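Local coordinates for putative periplasmic protein (Salmonella enterica, PDB 3OE3), which probably protects the bacterium from host defence by inhibiting C-type lysozymes in the periplasm, at residues A32-M43 / Y54-L65. Residues are numbered along the deposited sequence; the frame is centred on the assembly and turned at random.
Sequences AIISQVNEMIPM and YEAIDKNYTYKL
Ile-41 lays CD1 over a face of the Tyr-61 ring, a tight CH-pi contact 3.5 Å from the ring centroid. With CG1 beside the backbone N (chi1 -52°), a bend at the next torsion swings CD1 over the ring, while CG2, anti to that nitrogen, rests on Ala-56 CB. Tyr-63 receives Gln-36 over a ring face, where CG makes a second CH-pi contact. At the far end Ala-32 CB covers a face of Tyr-54, 3.9 Å from the ring centroid.

Selenomethionine Met-43 lies along the backbone of 54-56 and 63-65; the bend at chi3 (84°) brings CE to 3.4 Å from Tyr-63 O and against the CB atoms of Tyr-63 and Leu-65. Ile-34 and Leu-65 extend this apolar layer toward Leu-74 and Met-18. Outside the barrel, Pro-42 and Ile-57 pack on Ile-5 of the second subunit.

Among the polar links, Tyr-61 OH donates a 2.8 Å hydrogen bond to Glu-39 OE1, two residues before Ile-41 on the same strand. The oxygen sits at the ring edge, in the ring plane, yet is itself met from above the carboxylate plane. Water 1 joins the polar ends of Gln-36 and Tyr-63, donating to Gln-36 OE1 and lying 2.7 Å from Tyr-63 OH.

The backbones pair as neighbouring antiparallel strands, with Met-43 and Ala-56 a non-hydrogen-bonded pair. Beyond it, Ile-57 N donates a nearly straight bond of 3.1 Å to Pro-42 O (172° at the hydrogen), and water 2 links the same oxygen to Asp-58 N.

Backbone pairing thus joins these strands of the eight-stranded barrel where they are adjacent, and side chains take over where they diverge: with Tyr-61 fixed at its hydroxyl by Glu-39 and resting a face on Ile-41, and Tyr-63 against Gln-36, the 57-63 loop is held to hairpin 32-43 by its two tyrosines.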
loop_
_atom_site.group_PDB
_atom_site.type_symbol
_atom_site.label_atom_id
_atom_site.label_comp_id
_atom_site.label_asym_id
_atom_site.label_seq_id
_atom_site.Cartn_x
_atom_site.Cartn_y
_atom_site.Cartn_z
ATOM N N ALA C 32 -0.819 7.833 -0.892
ATOM C CA ALA C 32 0.423 7.076 -0.969
ATOM C C ALA C 32 0.378 5.978 0.066
ATOM O O ALA C 32 -0.307 6.098 1.072
ATOM C CB ALA C 32 1.621 7.990 -0.717
ATOM N N ILE C 33 1.107 4.892 -0.178
ATOM C CA ILE C 33 1.251 3.862 0.838
ATOM C C ILE C 33 2.720 3.516 0.959
ATOM O O ILE C 33 3.393 3.281 -0.040
ATOM C CB ILE C 33 0.495 2.564 0.500
ATOM C CG1 ILE C 33 -0.968 2.844 0.141
ATOM C CG2 ILE C 33 0.552 1.600 1.692
ATOM C CD1 ILE C 33 -1.608 1.679 -0.577
ATOM N N ILE C 34 3.207 3.507 2.194
ATOM C CA ILE C 34 4.583 3.087 2.485
ATOM C C ILE C 34 4.560 1.917 3.456
ATOM O O ILE C 34 3.535 1.635 4.063
ATOM C CB ILE C 34 5.425 4.251 3.070
ATOM C CG1 ILE C 34 4.845 4.726 4.400
ATOM C CG2 ILE C 34 5.542 5.387 2.052
ATOM C CD1 ILE C 34 5.772 5.722 5.175
ATOM N N SER C 35 5.684 1.216 3.585
ATOM C CA SER C 35 5.797 0.122 4.528
ATOM C C SER C 35 6.914 0.465 5.512
ATOM O O SER C 35 8.046 0.707 5.102
ATOM C CB SER C 35 6.113 -1.173 3.773
ATOM O OG SER C 35 6.262 -2.271 4.648
ATOM N N GLN C 36 6.573 0.515 6.795
ATOM C CA GLN C 36 7.540 0.770 7.876
ATOM C C GLN C 36 7.265 -0.142 9.062
ATOM O O GLN C 36 6.114 -0.361 9.422
ATOM C CB GLN C 36 7.443 2.223 8.348
ATOM C CG GLN C 36 8.163 3.220 7.473
ATOM C CD GLN C 36 9.664 3.047 7.541
ATOM O OE1 GLN C 36 10.252 3.043 8.622
ATOM N NE2 GLN C 36 10.291 2.874 6.387
ATOM N N VAL C 37 8.327 -0.640 9.697
ATOM C CA VAL C 37 8.187 -1.530 10.837
ATOM C C VAL C 37 7.193 -2.643 10.523
ATOM O O VAL C 37 6.365 -3.018 11.355
ATOM C CB VAL C 37 7.773 -0.780 12.112
ATOM C CG1 VAL C 37 8.117 -1.614 13.351
ATOM C CG2 VAL C 37 8.483 0.565 12.172
ATOM N N ASN C 38 7.290 -3.157 9.301
ATOM C CA ASN C 38 6.502 -4.314 8.883
ATOM C C ASN C 38 5.003 -4.039 8.863
ATOM O O ASN C 38 4.192 -4.945 9.063
ATOM C CB ASN C 38 6.812 -5.519 9.776
ATOM C CG ASN C 38 6.347 -6.828 9.173
ATOM O OD1 ASN C 38 6.106 -6.917 7.971
ATOM N ND2 ASN C 38 6.215 -7.852 10.007
ATOM N N GLU C 39 4.645 -2.779 8.634
ATOM C CA GLU C 39 3.253 -2.370 8.507
ATOM C C GLU C 39 3.097 -1.464 7.294
ATOM O O GLU C 39 3.960 -0.641 6.997
ATOM C CB GLU C 39 2.796 -1.578 9.742
ATOM C CG GLU C 39 2.995 -2.288 11.061
ATOM C CD GLU C 39 2.391 -1.526 12.218
ATOM O OE1 GLU C 39 2.543 -0.288 12.276
ATOM O OE2 GLU C 39 1.764 -2.177 13.078
HETATM N N MSE C 40 1.967 -1.580 6.623
HETATM C CA MSE C 40 1.624 -0.641 5.575
HETATM C C MSE C 40 0.877 0.564 6.159
HETATM O O MSE C 40 -0.042 0.409 6.973
HETATM C CB MSE C 40 0.779 -1.339 4.521
HETATM C CG MSE C 40 1.592 -2.263 3.632
HETATM SE SE MSE C 40 0.517 -3.024 2.173
HETATM C CE MSE C 40 -0.679 -4.098 3.262
ATOM N N ILE C 41 1.315 1.756 5.752
ATOM C CA ILE C 41 0.781 3.011 6.258
ATOM C C ILE C 41 0.151 3.825 5.123
ATOM O O ILE C 41 0.846 4.369 4.265
ATOM C CB ILE C 41 1.891 3.844 6.951
ATOM C CG1 ILE C 41 2.616 2.996 8.002
ATOM C CG2 ILE C 41 1.302 5.113 7.576
ATOM C CD1 ILE C 41 1.765 2.637 9.174
ATOM N N PRO C 42 -1.187 3.861 5.087
ATOM C CA PRO C 42 -1.852 4.691 4.073
ATOM C C PRO C 42 -1.720 6.169 4.416
ATOM O O PRO C 42 -1.818 6.537 5.588
ATOM C CB PRO C 42 -3.322 4.269 4.163
ATOM C CG PRO C 42 -3.408 3.164 5.140
ATOM C CD PRO C 42 -2.128 3.057 5.886
HETATM N N MSE C 43 -1.483 6.987 3.394
HETATM C CA MSE C 43 -1.263 8.414 3.557
HETATM C C MSE C 43 -2.109 9.219 2.584
HETATM O O MSE C 43 -2.442 8.739 1.500
HETATM C CB MSE C 43 0.208 8.732 3.342
HETATM C CG MSE C 43 1.115 7.752 4.045
HETATM SE SE MSE C 43 2.989 8.168 3.687
HETATM C CE MSE C 43 3.256 9.510 5.039
ATOM N N TYR C 54 2.713 14.082 1.816
ATOM C CA TYR C 54 1.682 13.171 2.315
ATOM C C TYR C 54 1.790 12.976 3.816
ATOM O O TYR C 54 2.882 13.032 4.383
ATOM C CB TYR C 54 1.785 11.802 1.616
ATOM C CG TYR C 54 1.662 11.833 0.105
ATOM C CD1 TYR C 54 2.748 12.208 -0.693
ATOM C CD2 TYR C 54 0.462 11.492 -0.532
ATOM C CE1 TYR C 54 2.645 12.246 -2.074
ATOM C CE2 TYR C 54 0.361 11.528 -1.920
ATOM C CZ TYR C 54 1.452 11.901 -2.679
ATOM O OH TYR C 54 1.358 11.927 -4.054
ATOM N N GLU C 55 0.654 12.723 4.457
ATOM C CA GLU C 55 0.634 12.402 5.880
ATOM C C GLU C 55 -0.195 11.154 6.134
ATOM O O GLU C 55 -1.148 10.868 5.417
ATOM C CB GLU C 55 0.089 13.576 6.705
ATOM C CG GLU C 55 -1.375 13.872 6.459
ATOM C CD GLU C 55 -1.945 14.922 7.417
ATOM O OE1 GLU C 55 -1.277 15.258 8.420
ATOM O OE2 GLU C 55 -3.069 15.396 7.162
ATOM N N ALA C 56 0.173 10.403 7.163
ATOM C CA ALA C 56 -0.579 9.204 7.510
ATOM C C ALA C 56 -2.013 9.564 7.861
ATOM O O ALA C 56 -2.268 10.550 8.558
ATOM C CB ALA C 56 0.098 8.480 8.681
ATOM N N ILE C 57 -2.944 8.764 7.352
ATOM C CA ILE C 57 -4.363 8.949 7.628
ATOM C C ILE C 57 -4.686 8.592 9.076
ATOM O O ILE C 57 -5.551 9.214 9.696
ATOM C CB ILE C 57 -5.205 8.129 6.648
ATOM C CG1 ILE C 57 -4.961 8.672 5.241
ATOM C CG2 ILE C 57 -6.682 8.207 7.004
ATOM C CD1 ILE C 57 -5.506 7.831 4.164
ATOM N N ASP C 58 -3.979 7.602 9.613
ATOM C CA ASP C 58 -4.166 7.186 11.002
ATOM C C ASP C 58 -3.344 8.117 11.883
ATOM O O ASP C 58 -2.122 8.085 11.855
ATOM C CB ASP C 58 -3.718 5.727 11.180
ATOM C CG ASP C 58 -3.968 5.191 12.585
ATOM O OD1 ASP C 58 -4.100 5.990 13.534
ATOM O OD2 ASP C 58 -4.026 3.953 12.732
ATOM N N LYS C 59 -4.024 8.952 12.664
ATOM C CA LYS C 59 -3.352 9.967 13.470
ATOM C C LYS C 59 -2.406 9.402 14.535
ATOM O O LYS C 59 -1.610 10.142 15.106
ATOM C CB LYS C 59 -4.379 10.907 14.109
ATOM C CG LYS C 59 -5.202 11.697 13.100
ATOM C CD LYS C 59 -6.159 12.662 13.788
ATOM C CE LYS C 59 -7.214 11.926 14.601
ATOM N NZ LYS C 59 -8.106 11.098 13.742
ATOM N N ASN C 60 -2.497 8.103 14.805
ATOM C CA ASN C 60 -1.545 7.440 15.696
ATOM C C ASN C 60 -0.137 7.389 15.096
ATOM O O ASN C 60 0.847 7.204 15.816
ATOM C CB ASN C 60 -2.014 6.023 16.032
ATOM C CG ASN C 60 -3.152 6.006 17.040
ATOM O OD1 ASN C 60 -3.116 6.709 18.051
ATOM N ND2 ASN C 60 -4.168 5.196 16.767
ATOM N N TYR C 61 -0.047 7.533 13.775
ATOM C CA TYR C 61 1.241 7.551 13.101
ATOM C C TYR C 61 1.617 8.978 12.751
ATOM O O TYR C 61 0.756 9.794 12.425
ATOM C CB TYR C 61 1.195 6.707 11.832
ATOM C CG TYR C 61 0.953 5.240 12.087
ATOM C CD1 TYR C 61 2.009 4.343 12.165
ATOM C CD2 TYR C 61 -0.334 4.755 12.267
ATOM C CE1 TYR C 61 1.787 3.002 12.400
ATOM C CE2 TYR C 61 -0.565 3.415 12.507
ATOM C CZ TYR C 61 0.500 2.545 12.572
ATOM O OH TYR C 61 0.272 1.212 12.811
ATOM N N THR C 62 2.905 9.281 12.817
ATOM C CA THR C 62 3.367 10.631 12.524
ATOM C C THR C 62 4.263 10.680 11.287
ATOM O O THR C 62 4.928 11.681 11.037
ATOM C CB THR C 62 4.124 11.240 13.723
ATOM O OG1 THR C 62 5.321 10.492 13.962
ATOM C CG2 THR C 62 3.248 11.217 14.981
ATOM N N TYR C 63 4.274 9.604 10.498
ATOM C CA TYR C 63 5.017 9.613 9.251
ATOM C C TYR C 63 4.497 10.681 8.308
ATOM O O TYR C 63 3.285 10.831 8.125
ATOM C CB TYR C 63 4.939 8.247 8.548
ATOM C CG TYR C 63 5.606 7.120 9.314
ATOM C CD1 TYR C 63 6.985 7.122 9.547
ATOM C CD2 TYR C 63 4.866 6.051 9.790
ATOM C CE1 TYR C 63 7.586 6.099 10.228
ATOM C CE2 TYR C 63 5.468 5.017 10.488
ATOM C CZ TYR C 63 6.828 5.050 10.711
ATOM O OH TYR C 63 7.434 4.026 11.406
ATOM N N LYS C 64 5.428 11.414 7.713
ATOM C CA LYS C 64 5.135 12.306 6.613
ATOM C C LYS C 64 6.165 12.095 5.496
ATOM O O LYS C 64 7.372 11.906 5.742
ATOM C CB LYS C 64 5.115 13.766 7.082
ATOM C CG LYS C 64 3.967 14.089 8.025
ATOM C CD LYS C 64 3.971 15.568 8.414
ATOM C CE LYS C 64 2.684 15.964 9.122
ATOM N NZ LYS C 64 2.351 15.035 10.233
ATOM N N LEU C 65 5.668 12.107 4.268
ATOM C CA LEU C 65 6.484 11.858 3.100
ATOM C C LEU C 65 6.481 13.138 2.285
ATOM O O LEU C 65 5.425 13.608 1.823
ATOM C CB LEU C 65 5.881 10.688 2.292
ATOM C CG LEU C 65 6.503 10.401 0.922
ATOM C CD1 LEU C 65 7.929 9.872 1.104
ATOM C CD2 LEU C 65 5.639 9.400 0.113
HETATM O O HOH W 1 10.162 4.156 11.622
HETATM O O HOH W 2 -2.334 5.703 8.228
#